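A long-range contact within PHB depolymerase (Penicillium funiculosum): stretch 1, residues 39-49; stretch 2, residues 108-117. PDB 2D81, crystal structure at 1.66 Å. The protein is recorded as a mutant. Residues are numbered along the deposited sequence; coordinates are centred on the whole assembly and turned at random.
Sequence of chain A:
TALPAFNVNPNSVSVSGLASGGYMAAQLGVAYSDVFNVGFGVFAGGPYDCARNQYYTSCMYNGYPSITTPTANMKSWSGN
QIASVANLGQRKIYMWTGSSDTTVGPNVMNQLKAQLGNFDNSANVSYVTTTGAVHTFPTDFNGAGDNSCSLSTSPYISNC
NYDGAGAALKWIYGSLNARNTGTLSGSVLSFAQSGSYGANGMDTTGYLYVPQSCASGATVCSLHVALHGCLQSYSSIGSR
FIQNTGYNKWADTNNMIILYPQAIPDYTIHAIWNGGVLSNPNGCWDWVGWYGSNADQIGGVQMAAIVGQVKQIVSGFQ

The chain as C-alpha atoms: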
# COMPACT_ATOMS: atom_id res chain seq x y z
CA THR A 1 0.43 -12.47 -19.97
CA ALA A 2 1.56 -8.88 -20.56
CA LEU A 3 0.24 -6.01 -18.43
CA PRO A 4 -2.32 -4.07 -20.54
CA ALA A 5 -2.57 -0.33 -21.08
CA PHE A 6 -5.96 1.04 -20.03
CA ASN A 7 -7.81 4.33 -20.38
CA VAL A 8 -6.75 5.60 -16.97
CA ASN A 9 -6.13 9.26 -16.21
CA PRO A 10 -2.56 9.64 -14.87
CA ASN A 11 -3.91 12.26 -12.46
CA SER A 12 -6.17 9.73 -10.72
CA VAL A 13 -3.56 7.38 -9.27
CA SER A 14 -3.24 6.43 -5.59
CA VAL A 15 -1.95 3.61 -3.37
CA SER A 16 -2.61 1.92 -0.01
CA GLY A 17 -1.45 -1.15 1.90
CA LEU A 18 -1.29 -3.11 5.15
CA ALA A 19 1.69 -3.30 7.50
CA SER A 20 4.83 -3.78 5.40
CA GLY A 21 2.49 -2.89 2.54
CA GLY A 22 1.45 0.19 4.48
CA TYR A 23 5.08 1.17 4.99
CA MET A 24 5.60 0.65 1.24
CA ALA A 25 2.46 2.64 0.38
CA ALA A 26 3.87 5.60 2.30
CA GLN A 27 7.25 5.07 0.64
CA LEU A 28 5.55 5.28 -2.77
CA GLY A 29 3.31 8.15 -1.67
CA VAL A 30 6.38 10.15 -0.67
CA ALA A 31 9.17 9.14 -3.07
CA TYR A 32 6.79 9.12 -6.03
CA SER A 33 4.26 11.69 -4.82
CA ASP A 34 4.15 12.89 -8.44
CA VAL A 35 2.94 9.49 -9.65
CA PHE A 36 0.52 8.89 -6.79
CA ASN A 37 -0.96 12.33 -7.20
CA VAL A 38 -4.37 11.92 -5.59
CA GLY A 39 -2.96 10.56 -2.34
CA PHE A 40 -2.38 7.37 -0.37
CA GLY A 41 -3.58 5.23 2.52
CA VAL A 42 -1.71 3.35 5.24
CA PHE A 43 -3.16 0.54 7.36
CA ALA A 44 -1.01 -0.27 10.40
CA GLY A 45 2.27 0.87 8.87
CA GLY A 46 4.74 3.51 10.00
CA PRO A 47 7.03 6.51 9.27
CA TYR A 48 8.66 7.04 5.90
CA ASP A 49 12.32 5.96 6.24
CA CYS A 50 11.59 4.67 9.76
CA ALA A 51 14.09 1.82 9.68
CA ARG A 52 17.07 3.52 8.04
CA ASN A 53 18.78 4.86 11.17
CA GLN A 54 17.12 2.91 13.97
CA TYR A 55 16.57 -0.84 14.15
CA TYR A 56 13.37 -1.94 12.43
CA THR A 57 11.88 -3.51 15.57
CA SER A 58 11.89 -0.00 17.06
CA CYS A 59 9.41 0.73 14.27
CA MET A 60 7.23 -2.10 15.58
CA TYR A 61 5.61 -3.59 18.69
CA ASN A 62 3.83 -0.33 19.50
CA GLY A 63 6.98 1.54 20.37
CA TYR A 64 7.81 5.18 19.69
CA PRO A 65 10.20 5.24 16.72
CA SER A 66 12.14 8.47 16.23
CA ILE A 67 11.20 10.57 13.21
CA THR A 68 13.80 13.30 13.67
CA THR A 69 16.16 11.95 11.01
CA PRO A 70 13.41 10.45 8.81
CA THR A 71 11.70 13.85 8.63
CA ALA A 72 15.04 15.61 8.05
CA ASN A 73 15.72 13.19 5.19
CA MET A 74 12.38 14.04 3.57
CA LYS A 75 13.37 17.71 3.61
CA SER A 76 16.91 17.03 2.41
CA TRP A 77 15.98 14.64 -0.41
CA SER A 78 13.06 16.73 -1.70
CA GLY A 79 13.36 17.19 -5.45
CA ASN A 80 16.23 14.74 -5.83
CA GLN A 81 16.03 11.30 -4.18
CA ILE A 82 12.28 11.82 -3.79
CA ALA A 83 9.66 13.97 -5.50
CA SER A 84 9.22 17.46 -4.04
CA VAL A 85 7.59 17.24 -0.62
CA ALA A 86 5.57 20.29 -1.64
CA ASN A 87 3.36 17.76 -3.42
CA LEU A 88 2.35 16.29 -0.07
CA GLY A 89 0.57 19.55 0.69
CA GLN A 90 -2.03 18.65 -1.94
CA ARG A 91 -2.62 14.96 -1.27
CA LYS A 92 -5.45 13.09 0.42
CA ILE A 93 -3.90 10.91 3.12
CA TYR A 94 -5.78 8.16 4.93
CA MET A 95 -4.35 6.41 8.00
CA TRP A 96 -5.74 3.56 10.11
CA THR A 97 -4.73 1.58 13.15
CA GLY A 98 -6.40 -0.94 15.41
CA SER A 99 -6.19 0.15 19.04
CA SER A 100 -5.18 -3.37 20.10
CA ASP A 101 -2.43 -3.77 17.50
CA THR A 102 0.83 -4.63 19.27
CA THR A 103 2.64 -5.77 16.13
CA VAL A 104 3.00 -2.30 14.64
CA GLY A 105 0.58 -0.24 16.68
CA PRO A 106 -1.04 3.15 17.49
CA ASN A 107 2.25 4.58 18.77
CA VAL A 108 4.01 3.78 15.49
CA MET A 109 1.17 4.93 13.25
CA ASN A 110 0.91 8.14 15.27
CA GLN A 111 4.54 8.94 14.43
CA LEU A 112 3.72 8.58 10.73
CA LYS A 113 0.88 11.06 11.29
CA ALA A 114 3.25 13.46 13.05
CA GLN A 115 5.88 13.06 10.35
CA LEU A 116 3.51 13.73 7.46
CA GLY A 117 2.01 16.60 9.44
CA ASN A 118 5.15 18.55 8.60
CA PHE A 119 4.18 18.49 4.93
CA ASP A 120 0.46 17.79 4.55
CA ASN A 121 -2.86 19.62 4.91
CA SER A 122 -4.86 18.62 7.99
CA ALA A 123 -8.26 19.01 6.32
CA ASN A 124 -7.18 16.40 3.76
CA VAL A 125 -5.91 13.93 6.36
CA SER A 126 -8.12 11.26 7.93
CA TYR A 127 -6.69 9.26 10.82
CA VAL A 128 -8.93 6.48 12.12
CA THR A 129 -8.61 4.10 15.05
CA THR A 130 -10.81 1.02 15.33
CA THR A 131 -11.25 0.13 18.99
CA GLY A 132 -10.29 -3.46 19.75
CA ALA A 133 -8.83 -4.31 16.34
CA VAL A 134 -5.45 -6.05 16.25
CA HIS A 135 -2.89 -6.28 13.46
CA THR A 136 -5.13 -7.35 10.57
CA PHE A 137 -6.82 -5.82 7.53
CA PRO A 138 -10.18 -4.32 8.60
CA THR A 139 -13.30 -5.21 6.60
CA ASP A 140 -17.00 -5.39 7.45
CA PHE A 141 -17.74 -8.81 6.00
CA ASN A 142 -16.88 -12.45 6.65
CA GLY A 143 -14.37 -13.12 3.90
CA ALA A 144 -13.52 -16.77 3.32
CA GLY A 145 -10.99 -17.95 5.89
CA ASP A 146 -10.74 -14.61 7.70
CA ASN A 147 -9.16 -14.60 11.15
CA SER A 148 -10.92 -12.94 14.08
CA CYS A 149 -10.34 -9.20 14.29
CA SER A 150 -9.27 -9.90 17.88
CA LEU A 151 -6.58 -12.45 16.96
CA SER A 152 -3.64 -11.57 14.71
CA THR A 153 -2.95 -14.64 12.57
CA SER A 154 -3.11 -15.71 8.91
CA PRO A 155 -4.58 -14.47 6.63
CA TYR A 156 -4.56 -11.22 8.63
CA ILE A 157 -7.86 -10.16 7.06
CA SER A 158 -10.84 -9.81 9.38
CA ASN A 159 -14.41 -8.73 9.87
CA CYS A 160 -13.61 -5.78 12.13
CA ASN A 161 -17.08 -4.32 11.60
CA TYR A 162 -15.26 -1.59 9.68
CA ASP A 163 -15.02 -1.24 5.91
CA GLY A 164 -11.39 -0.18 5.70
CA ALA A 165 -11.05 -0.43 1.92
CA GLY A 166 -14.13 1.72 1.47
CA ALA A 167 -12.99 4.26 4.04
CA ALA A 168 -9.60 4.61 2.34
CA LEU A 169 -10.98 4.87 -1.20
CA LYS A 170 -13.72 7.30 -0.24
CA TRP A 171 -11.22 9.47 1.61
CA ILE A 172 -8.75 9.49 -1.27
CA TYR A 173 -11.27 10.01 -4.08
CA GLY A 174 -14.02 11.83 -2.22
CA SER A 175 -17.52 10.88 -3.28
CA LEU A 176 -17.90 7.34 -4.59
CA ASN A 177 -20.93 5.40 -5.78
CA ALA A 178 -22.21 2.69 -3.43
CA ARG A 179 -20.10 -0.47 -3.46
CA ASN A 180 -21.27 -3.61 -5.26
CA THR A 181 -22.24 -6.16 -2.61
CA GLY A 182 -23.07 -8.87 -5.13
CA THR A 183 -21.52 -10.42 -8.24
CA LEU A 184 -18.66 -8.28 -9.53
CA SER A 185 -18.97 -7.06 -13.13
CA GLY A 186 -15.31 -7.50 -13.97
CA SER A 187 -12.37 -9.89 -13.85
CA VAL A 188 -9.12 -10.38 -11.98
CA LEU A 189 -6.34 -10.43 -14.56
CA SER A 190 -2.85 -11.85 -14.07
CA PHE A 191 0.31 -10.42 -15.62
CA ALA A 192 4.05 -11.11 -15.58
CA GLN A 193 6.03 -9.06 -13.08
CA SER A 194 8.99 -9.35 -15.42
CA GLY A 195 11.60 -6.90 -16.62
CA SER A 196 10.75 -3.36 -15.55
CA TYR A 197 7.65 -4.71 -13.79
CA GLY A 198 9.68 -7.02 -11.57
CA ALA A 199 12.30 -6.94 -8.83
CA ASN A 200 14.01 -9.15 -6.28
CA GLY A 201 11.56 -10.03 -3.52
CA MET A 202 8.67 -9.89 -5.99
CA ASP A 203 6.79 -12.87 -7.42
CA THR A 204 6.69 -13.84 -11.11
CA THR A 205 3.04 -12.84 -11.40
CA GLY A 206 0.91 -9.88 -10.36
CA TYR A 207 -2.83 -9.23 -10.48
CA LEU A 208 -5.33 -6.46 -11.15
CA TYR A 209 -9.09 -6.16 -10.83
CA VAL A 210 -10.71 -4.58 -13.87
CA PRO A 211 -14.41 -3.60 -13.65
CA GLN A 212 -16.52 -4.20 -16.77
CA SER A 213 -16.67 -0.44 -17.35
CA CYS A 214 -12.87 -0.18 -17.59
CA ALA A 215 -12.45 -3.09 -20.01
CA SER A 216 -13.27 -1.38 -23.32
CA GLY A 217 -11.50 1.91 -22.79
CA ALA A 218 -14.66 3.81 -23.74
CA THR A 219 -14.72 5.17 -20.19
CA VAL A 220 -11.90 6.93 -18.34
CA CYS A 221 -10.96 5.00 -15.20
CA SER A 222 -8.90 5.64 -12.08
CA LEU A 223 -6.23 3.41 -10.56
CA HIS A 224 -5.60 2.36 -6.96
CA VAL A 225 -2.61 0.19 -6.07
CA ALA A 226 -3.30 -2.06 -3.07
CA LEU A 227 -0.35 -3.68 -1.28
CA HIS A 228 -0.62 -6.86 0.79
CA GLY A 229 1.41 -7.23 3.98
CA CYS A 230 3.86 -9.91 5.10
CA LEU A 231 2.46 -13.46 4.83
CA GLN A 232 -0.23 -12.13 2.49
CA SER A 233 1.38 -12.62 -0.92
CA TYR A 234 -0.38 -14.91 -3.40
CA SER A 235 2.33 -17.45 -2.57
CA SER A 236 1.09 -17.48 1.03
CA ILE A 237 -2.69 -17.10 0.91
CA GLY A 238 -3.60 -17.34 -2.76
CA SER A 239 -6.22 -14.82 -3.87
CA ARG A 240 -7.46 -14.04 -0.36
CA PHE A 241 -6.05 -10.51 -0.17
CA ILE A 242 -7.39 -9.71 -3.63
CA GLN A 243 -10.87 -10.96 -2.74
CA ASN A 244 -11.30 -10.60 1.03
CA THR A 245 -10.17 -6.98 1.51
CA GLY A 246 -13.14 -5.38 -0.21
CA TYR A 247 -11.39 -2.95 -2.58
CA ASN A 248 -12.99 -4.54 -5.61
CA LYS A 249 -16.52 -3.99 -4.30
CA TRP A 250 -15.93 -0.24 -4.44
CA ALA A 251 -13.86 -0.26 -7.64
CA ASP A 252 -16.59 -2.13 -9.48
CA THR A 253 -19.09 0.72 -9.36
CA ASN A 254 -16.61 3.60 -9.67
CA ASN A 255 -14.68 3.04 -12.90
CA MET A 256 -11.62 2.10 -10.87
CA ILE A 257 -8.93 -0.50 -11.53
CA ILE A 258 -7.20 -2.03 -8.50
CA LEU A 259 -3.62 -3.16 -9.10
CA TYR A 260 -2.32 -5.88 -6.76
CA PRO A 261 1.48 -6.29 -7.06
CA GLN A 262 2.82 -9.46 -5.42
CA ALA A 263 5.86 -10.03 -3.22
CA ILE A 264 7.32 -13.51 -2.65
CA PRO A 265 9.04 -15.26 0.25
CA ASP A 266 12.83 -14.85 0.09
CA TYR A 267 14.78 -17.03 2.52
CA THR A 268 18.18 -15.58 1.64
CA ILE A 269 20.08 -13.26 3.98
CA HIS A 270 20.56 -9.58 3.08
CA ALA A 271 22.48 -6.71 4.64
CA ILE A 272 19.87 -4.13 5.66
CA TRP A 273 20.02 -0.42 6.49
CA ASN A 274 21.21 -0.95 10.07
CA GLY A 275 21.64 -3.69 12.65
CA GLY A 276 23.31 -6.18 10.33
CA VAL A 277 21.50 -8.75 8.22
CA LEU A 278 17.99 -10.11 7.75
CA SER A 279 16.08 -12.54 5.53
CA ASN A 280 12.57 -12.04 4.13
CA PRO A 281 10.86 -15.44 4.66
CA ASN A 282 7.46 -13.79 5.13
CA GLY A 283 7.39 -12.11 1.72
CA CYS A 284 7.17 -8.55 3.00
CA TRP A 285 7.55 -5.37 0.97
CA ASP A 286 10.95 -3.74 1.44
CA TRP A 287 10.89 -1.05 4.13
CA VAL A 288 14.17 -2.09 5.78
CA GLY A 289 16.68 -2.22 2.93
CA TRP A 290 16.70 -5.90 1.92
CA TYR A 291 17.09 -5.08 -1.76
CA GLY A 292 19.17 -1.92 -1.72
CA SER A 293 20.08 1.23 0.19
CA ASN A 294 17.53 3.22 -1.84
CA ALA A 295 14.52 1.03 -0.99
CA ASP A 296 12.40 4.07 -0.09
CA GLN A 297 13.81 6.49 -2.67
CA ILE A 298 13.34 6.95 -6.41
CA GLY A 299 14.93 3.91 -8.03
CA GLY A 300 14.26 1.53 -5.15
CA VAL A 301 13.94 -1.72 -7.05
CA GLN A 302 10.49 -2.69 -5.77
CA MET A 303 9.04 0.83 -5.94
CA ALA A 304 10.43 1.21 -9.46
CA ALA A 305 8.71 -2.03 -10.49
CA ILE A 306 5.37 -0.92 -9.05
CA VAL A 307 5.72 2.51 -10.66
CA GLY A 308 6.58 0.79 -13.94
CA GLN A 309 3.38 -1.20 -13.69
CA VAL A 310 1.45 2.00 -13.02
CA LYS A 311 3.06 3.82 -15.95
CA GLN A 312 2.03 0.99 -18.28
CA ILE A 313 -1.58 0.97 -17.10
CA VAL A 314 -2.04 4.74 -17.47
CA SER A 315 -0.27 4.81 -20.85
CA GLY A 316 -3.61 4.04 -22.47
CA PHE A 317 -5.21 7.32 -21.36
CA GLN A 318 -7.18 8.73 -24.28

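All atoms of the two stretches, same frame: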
# COMPACT_ATOMS: atom_id res chain seq x y z
N GLY A 39 -3.32 10.75 -3.74
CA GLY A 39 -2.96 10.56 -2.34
C GLY A 39 -2.67 9.10 -2.05
O GLY A 39 -2.48 8.30 -2.97
N PHE A 40 -2.64 8.75 -0.77
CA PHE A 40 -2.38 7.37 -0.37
C PHE A 40 -2.98 7.01 0.98
O PHE A 40 -3.39 7.89 1.74
CB PHE A 40 -0.87 7.09 -0.36
CG PHE A 40 -0.07 8.03 0.49
CD1 PHE A 40 0.31 9.29 0.01
CD2 PHE A 40 0.32 7.67 1.78
CE1 PHE A 40 1.06 10.16 0.79
CE2 PHE A 40 1.07 8.53 2.57
CZ PHE A 40 1.45 9.77 2.08
N GLY A 41 -3.03 5.71 1.26
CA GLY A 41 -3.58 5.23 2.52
C GLY A 41 -2.64 4.22 3.17
O GLY A 41 -1.99 3.43 2.49
N VAL A 42 -2.58 4.26 4.50
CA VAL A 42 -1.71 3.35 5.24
C VAL A 42 -2.49 2.66 6.35
O VAL A 42 -3.02 3.33 7.25
CB VAL A 42 -0.51 4.11 5.85
CG1 VAL A 42 0.39 3.14 6.62
CG2 VAL A 42 0.28 4.81 4.76
N PHE A 43 -2.56 1.34 6.29
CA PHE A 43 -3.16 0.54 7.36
C PHE A 43 -2.06 -0.10 8.20
O PHE A 43 -1.36 -0.99 7.73
CB PHE A 43 -4.05 -0.58 6.80
CG PHE A 43 -5.22 -0.10 5.98
CD1 PHE A 43 -5.08 0.16 4.62
CD2 PHE A 43 -6.48 0.05 6.57
CE1 PHE A 43 -6.18 0.56 3.86
CE2 PHE A 43 -7.58 0.45 5.81
CZ PHE A 43 -7.43 0.70 4.45
N ALA A 44 -1.92 0.36 9.44
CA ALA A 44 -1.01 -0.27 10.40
C ALA A 44 0.40 -0.36 9.83
O ALA A 44 1.04 -1.41 9.89
CB ALA A 44 -1.52 -1.66 10.78
N GLY A 45 0.88 0.76 9.28
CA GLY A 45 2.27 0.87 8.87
C GLY A 45 2.99 1.87 9.75
O GLY A 45 2.68 1.99 10.93
N GLY A 46 3.96 2.59 9.19
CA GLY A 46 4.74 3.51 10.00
C GLY A 46 5.46 4.58 9.20
O GLY A 46 5.31 4.66 7.98
N PRO A 47 6.27 5.41 9.88
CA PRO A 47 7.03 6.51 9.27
C PRO A 47 7.82 6.17 8.01
O PRO A 47 8.47 5.12 7.91
CB PRO A 47 7.94 6.96 10.41
CG PRO A 47 7.10 6.71 11.62
CD PRO A 47 6.55 5.33 11.32
N TYR A 48 7.76 7.07 7.04
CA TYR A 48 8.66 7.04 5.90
C TYR A 48 10.12 7.05 6.38
O TYR A 48 10.52 7.93 7.13
CB TYR A 48 8.41 8.26 5.01
CG TYR A 48 9.41 8.38 3.89
CD1 TYR A 48 9.29 7.61 2.73
CD2 TYR A 48 10.52 9.22 4.01
CE1 TYR A 48 10.24 7.67 1.72
CE2 TYR A 48 11.48 9.29 3.02
CZ TYR A 48 11.34 8.51 1.88
OH TYR A 48 12.31 8.55 0.91
N ASP A 49 10.89 6.06 5.94
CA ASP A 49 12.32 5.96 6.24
C ASP A 49 12.55 5.56 7.70
O ASP A 49 13.64 5.76 8.24
CB ASP A 49 13.04 7.29 5.95
CG ASP A 49 14.53 7.11 5.64
OD1 ASP A 49 15.36 7.81 6.26
OD2 ASP A 49 14.87 6.29 4.76
N VAL A 108 3.23 3.71 16.72
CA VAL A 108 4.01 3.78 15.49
C VAL A 108 3.25 4.54 14.41
O VAL A 108 3.79 5.43 13.77
CB VAL A 108 4.35 2.37 14.96
CG1 VAL A 108 5.12 2.46 13.64
CG2 VAL A 108 5.19 1.62 16.00
N MET A 109 1.98 4.20 14.22
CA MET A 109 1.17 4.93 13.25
C MET A 109 1.04 6.41 13.58
O MET A 109 1.00 7.25 12.69
CB MET A 109 -0.22 4.29 13.12
CG MET A 109 -0.28 3.16 12.10
SD MET A 109 0.11 3.73 10.41
CE MET A 109 -1.37 4.69 10.04
N ASN A 110 1.00 6.74 14.87
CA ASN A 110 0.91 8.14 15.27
C ASN A 110 2.15 8.93 14.85
O ASN A 110 2.05 10.11 14.53
CB ASN A 110 0.72 8.27 16.78
CG ASN A 110 0.55 9.71 17.22
OD1 ASN A 110 -0.47 10.35 16.93
ND2 ASN A 110 1.55 10.24 17.91
N GLN A 111 3.31 8.28 14.86
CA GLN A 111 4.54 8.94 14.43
C GLN A 111 4.53 9.22 12.93
O GLN A 111 5.07 10.22 12.47
CB GLN A 111 5.77 8.10 14.78
CG GLN A 111 6.11 8.03 16.27
CD GLN A 111 6.43 9.38 16.86
OE1 GLN A 111 5.54 10.17 17.16
NE2 GLN A 111 7.72 9.66 17.02
N LEU A 112 3.92 8.32 12.15
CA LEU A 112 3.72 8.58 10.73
C LEU A 112 2.83 9.81 10.55
O LEU A 112 3.11 10.66 9.71
CB LEU A 112 3.06 7.38 10.05
CG LEU A 112 2.62 7.59 8.59
CD1 LEU A 112 3.83 7.90 7.71
CD2 LEU A 112 1.92 6.33 8.10
N LYS A 113 1.77 9.90 11.35
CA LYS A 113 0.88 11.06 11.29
C LYS A 113 1.67 12.33 11.58
O LYS A 113 1.56 13.32 10.87
CB LYS A 113 -0.25 10.92 12.30
CG LYS A 113 -1.23 12.08 12.30
CD LYS A 113 -2.34 11.86 13.31
CE LYS A 113 -3.36 12.98 13.27
NZ LYS A 113 -4.40 12.80 14.32
N ALA A 114 2.48 12.29 12.64
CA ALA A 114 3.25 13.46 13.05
C ALA A 114 4.25 13.84 11.97
O ALA A 114 4.44 15.02 11.67
CB ALA A 114 3.98 13.16 14.35
N GLN A 115 4.88 12.83 11.39
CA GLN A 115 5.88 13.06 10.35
C GLN A 115 5.27 13.74 9.13
O GLN A 115 5.78 14.75 8.66
CB GLN A 115 6.51 11.73 9.94
CG GLN A 115 7.49 11.85 8.78
CD GLN A 115 7.98 10.50 8.31
OE1 GLN A 115 7.18 9.61 8.01
NE2 GLN A 115 9.30 10.33 8.23
N LEU A 116 4.18 13.17 8.63
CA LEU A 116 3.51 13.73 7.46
C LEU A 116 2.89 15.09 7.77
O LEU A 116 2.70 15.91 6.87
CB LEU A 116 2.43 12.76 6.95
CG LEU A 116 2.98 11.44 6.39
CD1 LEU A 116 1.85 10.52 5.99
CD2 LEU A 116 3.87 11.74 5.19
N GLY A 117 2.58 15.32 9.04
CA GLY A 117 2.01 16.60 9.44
C GLY A 117 2.91 17.78 9.13
O GLY A 117 2.45 18.92 9.04

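This is a mainly apolar packing of a strand and the loop after it against one helix, pinned at one end by a glutamine that hydrogen-bonds to loop backbone. Strand 39-43 runs nearly antiparallel to helix 108-116, their N-to-C directions 157° apart. F40 and V42 point their CA-to-CB bonds toward the helix, while F43 points away, the alternation expected of a strand. F40 CZ lies 4.0 Å from L116 CD1, and V42 CG1 sits 3.8 Å from both L112 CD2 and M109 SD. M109, with all three chi angles m, brings its flexible end nearer the strand than its sideways CB would suggest.

Beyond the strand the backbone comes closer: the CA atoms of P47 and L112 are only 4.2 Å apart. At G46, CA is 3.8 Å from V108 CG1, and a CB would clash with that same methyl. P47 has the largest area covered here; its compact ring puts CG 3.6 Å from L112 N and 3.7 Å from Q111 CB.

Q115, extended with chi1 and chi2 both t, uses its amide both ways: NE2 donates to Y48 O (2.9 Å, nearly straight), and OE1 accepts a weak bond from Y48 N (2.8 Å, 129°). Glutamine thus satisfies loop backbone groups in a buried setting. G45 O, 3.1 Å from M109 SD, is buried without a hydrogen-bonding partner.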